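Local coordinates for protein LEC-6 (Caenorhabditis elegans, PDB 3VV1) that binds galactose-containing glycans as a galectin, with a preference for fucose-containing saccharides that carry galactose linked 1,4 to fucose, at the interface of chains A and B. Residues are numbered along the deposited sequence; one frame, centred on the assembly and turned at random. Chains: chain A/B, Protein LEC-6.

Contact 1: the interface of chains A and B. Residues chain A 24-25; chain B 40-41, 46, 159-160.
Two consecutive residues near the start of the ordered part of chain A, A:Phe24 and A:Arg25, lie against the end of strand 35-40 at B:Gln40 and the following B:Gly41 on one flank and the carboxy-terminal residues B:Ser159 and B:His160 on the other, a small example of how a chain end can be held by backbone and side chain together. Both polar links use backbone groups of A:Phe24, one meeting a carbonyl and the other an imidazole. The amide N of A:Phe24 donates to the carbonyl O of B:Gln40 at 3.1 Å, and the bond is nearly straight. On the other flank the imidazole ND1 of B:His160 reaches the carbonyl O of A:Phe24 at 3.4 Å, a weak hydrogen bond.

The benzyl group of A:Phe24, whose CG stands anti to its carbonyl carbon (chi1 -73°), drops between the two flanks. Its apolar contact is with the methyl CB of B:Ala46, which touches CD2 at 3.7 Å. Separately, the carbonyl oxygens of B:Gln40 and B:Ser159 lie by the ring's edge, in its plane.

The aliphatic stem of A:Arg25 passes by the ND1-CE1 side of the imidazole of B:His160, displaced to one face of the ring, with CG 3.3 Å from CE1. Its chain then bends at chi3 (43°), which carries NH1 of the guanidinium over the centre of that same face, 3.7 Å above the plane. The two planes are 74° apart, so the guanidinium presents an edge and does not stack flat; its probable positive charge could disfavour protonation of the imidazole. The site holds the amino-terminal segment of one copy against the other, in a pairing that may belong to the crystal.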
# COMPACT_ATOMS: atom_id res chain seq x y z
N PHE A 24 -0.20 5.56 1.48
CA PHE A 24 -0.93 5.69 2.76
C PHE A 24 -2.42 5.50 2.56
O PHE A 24 -3.12 5.20 3.53
CB PHE A 24 -0.66 7.04 3.40
CG PHE A 24 0.72 7.14 3.97
CD1 PHE A 24 1.77 7.54 3.18
CD2 PHE A 24 0.96 6.86 5.34
CE1 PHE A 24 3.05 7.62 3.74
CE2 PHE A 24 2.23 6.92 5.88
CZ PHE A 24 3.30 7.36 5.11
N ARG A 25 -2.89 5.61 1.32
CA ARG A 25 -4.31 5.36 1.01
C ARG A 25 -4.52 4.09 0.20
O ARG A 25 -5.67 3.77 -0.19
CB ARG A 25 -4.98 6.63 0.38
CG ARG A 25 -4.86 7.83 1.35
CD ARG A 25 -5.72 9.04 0.97
NE ARG A 25 -7.04 8.59 0.58
CZ ARG A 25 -8.08 8.53 1.40
NH1 ARG A 25 -7.94 8.93 2.66
NH2 ARG A 25 -9.26 8.09 0.93
N GLN B 40 3.79 7.33 -1.15
CA GLN B 40 3.02 8.47 -1.62
C GLN B 40 1.79 8.60 -0.74
O GLN B 40 1.41 7.66 -0.04
CB GLN B 40 2.57 8.30 -3.09
CG GLN B 40 1.78 7.03 -3.36
CD GLN B 40 1.66 6.77 -4.84
OE1 GLN B 40 2.58 6.25 -5.52
NE2 GLN B 40 0.51 7.12 -5.36
N GLY B 41 1.13 9.74 -0.86
CA GLY B 41 -0.15 9.94 -0.20
C GLY B 41 -0.04 10.34 1.24
O GLY B 41 -0.96 10.07 2.03
N ALA B 46 -2.68 10.85 7.41
CA ALA B 46 -1.79 9.68 7.14
C ALA B 46 -1.01 9.25 8.39
O ALA B 46 -0.60 10.09 9.20
CB ALA B 46 -0.82 10.03 5.99
N SER B 159 -1.06 3.82 6.47
CA SER B 159 -2.53 3.85 6.37
C SER B 159 -3.04 5.23 6.67
O SER B 159 -2.25 6.12 6.83
CB SER B 159 -3.15 2.88 7.39
OG SER B 159 -2.96 3.37 8.71
N HIS B 160 -4.37 5.38 6.73
CA HIS B 160 -5.04 6.56 7.25
C HIS B 160 -5.97 6.06 8.36
O HIS B 160 -6.72 6.87 8.92
CB HIS B 160 -5.95 7.20 6.18
CG HIS B 160 -5.32 8.31 5.40
ND1 HIS B 160 -4.34 8.30 4.39
CD2 HIS B 160 -5.67 9.62 5.58
CE1 HIS B 160 -4.13 9.60 4.00
NE2 HIS B 160 -4.94 10.41 4.72

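Contact 2: the interface of chains A and B. Residues chain A 20-22, 37-38; chain B 21-23.
A:Ile37 and B:Ile22 meet through their delta methyls, CD1 to CD1 at 3.7 Å, at the apolar centre of a contact in which the amino-terminal segment of one galectin lies between two segments of another. It offers a worked example of a segment held between neighbours, packed against strand 35-38 of chain A on one side and paired by a short bridge with the stretch leading into strand 22-23 on the other. The two isoleucine side chains meet at a slant, tip to tip. CG1 of B:Ile22 sits between its backbone N and carbonyl carbon (chi1 54°), and the extended remainder of the chain sends CD1 towards A:Ile37.

The branch methyl CG2 of A:Ile37 turns inward to the backbone of the inserted segment and touches CA of B:Ser23 at 3.7 Å. Beside it, the pyrrolidine of A:Pro38 presents CD to the carbonyl O of B:Ile22 at 3.4 Å.

B:Ser23 is gripped from the opposite side as well. CG2 of A:Ile20 presses on its CB at 3.4 Å, a tight carbon pair, while CG2 of A:Ile22 packs more loosely against the same CB at 4.0 Å. The serine OG is anti to its backbone N (chi1 179°) and thus points towards A:Pro38, where it lies beside the ring carbon CB in an ordinary van der Waals contact.

The outer polar rim is made of main-chain groups. The amide N of A:Gly21 donates to the carbonyl O of B:Gly21 at 2.8 Å; the bond is almost straight at the hydrogen, although the donor stands above the carbonyl plane, 38° out of it. The carbonyl O of A:Gly21 accepts a weak, bent bond from N of B:Ser23 at 3.0 Å. These bonds flank a parallel beta bridge between A:Gly21 and B:Ile22.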
# COMPACT_ATOMS: atom_id res chain seq x y z
N ILE A 20 9.93 -0.13 -5.21
CA ILE A 20 8.45 -0.48 -5.13
C ILE A 20 7.81 0.47 -4.12
O ILE A 20 8.16 0.45 -2.93
CB ILE A 20 8.17 -1.90 -4.62
CG1 ILE A 20 8.86 -2.95 -5.52
CG2 ILE A 20 6.67 -2.09 -4.56
CD1 ILE A 20 8.57 -4.40 -5.19
N GLY A 21 6.88 1.29 -4.61
CA GLY A 21 6.24 2.30 -3.79
C GLY A 21 4.91 1.83 -3.23
O GLY A 21 4.13 1.14 -3.90
N ILE A 22 4.62 2.29 -2.01
CA ILE A 22 3.34 2.00 -1.37
C ILE A 22 2.66 3.34 -1.08
O ILE A 22 3.26 4.42 -1.24
CB ILE A 22 3.54 1.17 -0.05
CG1 ILE A 22 4.45 1.91 0.95
CG2 ILE A 22 4.05 -0.25 -0.37
CD1 ILE A 22 4.75 1.13 2.25
N ILE A 37 0.42 -5.73 -9.66
CA ILE A 37 0.52 -5.04 -8.37
C ILE A 37 0.45 -6.05 -7.22
O ILE A 37 -0.59 -6.73 -7.08
CB ILE A 37 -0.61 -4.01 -8.15
CG1 ILE A 37 -0.80 -3.11 -9.39
CG2 ILE A 37 -0.26 -3.12 -6.95
CD1 ILE A 37 -1.99 -2.17 -9.30
N PRO A 38 1.54 -6.16 -6.44
CA PRO A 38 1.51 -7.10 -5.29
C PRO A 38 0.40 -6.75 -4.30
O PRO A 38 0.08 -5.56 -4.12
CB PRO A 38 2.84 -6.85 -4.63
CG PRO A 38 3.79 -6.47 -5.77
CD PRO A 38 2.91 -5.63 -6.68
N GLY B 21 6.97 -1.58 -9.31
CA GLY B 21 6.89 -0.11 -9.24
C GLY B 21 5.93 0.32 -8.15
O GLY B 21 6.30 1.15 -7.33
N ILE B 22 4.71 -0.22 -8.15
CA ILE B 22 3.75 0.08 -7.10
C ILE B 22 3.23 -1.22 -6.43
O ILE B 22 3.23 -2.29 -7.01
CB ILE B 22 2.52 0.84 -7.65
CG1 ILE B 22 1.88 0.10 -8.82
CG2 ILE B 22 2.91 2.30 -8.02
CD1 ILE B 22 0.48 0.58 -9.20
N SER B 23 2.71 -1.09 -5.21
CA SER B 23 2.31 -2.26 -4.42
C SER B 23 1.22 -1.95 -3.43
O SER B 23 1.26 -0.88 -2.82
CB SER B 23 3.51 -2.69 -3.56
OG SER B 23 3.12 -3.79 -2.78

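The C-alpha centres of contact 1 and contact 2 are about 14 Å apart, and the amino-terminal segment of chain A joins them: residues 20-22 take part in contact 2, and residues 24-25 follow in contact 1. The pairing departs from exact two-fold symmetry. Chain A brings this segment to the strand 35-40 region and carboxy terminus of chain B, while chain B inserts its own residues 21-23 beside strand 35-38 of chain A. Each copy thus lends an amino-terminal segment to the other in a different way. Such a dimer may be a product of crystal packing.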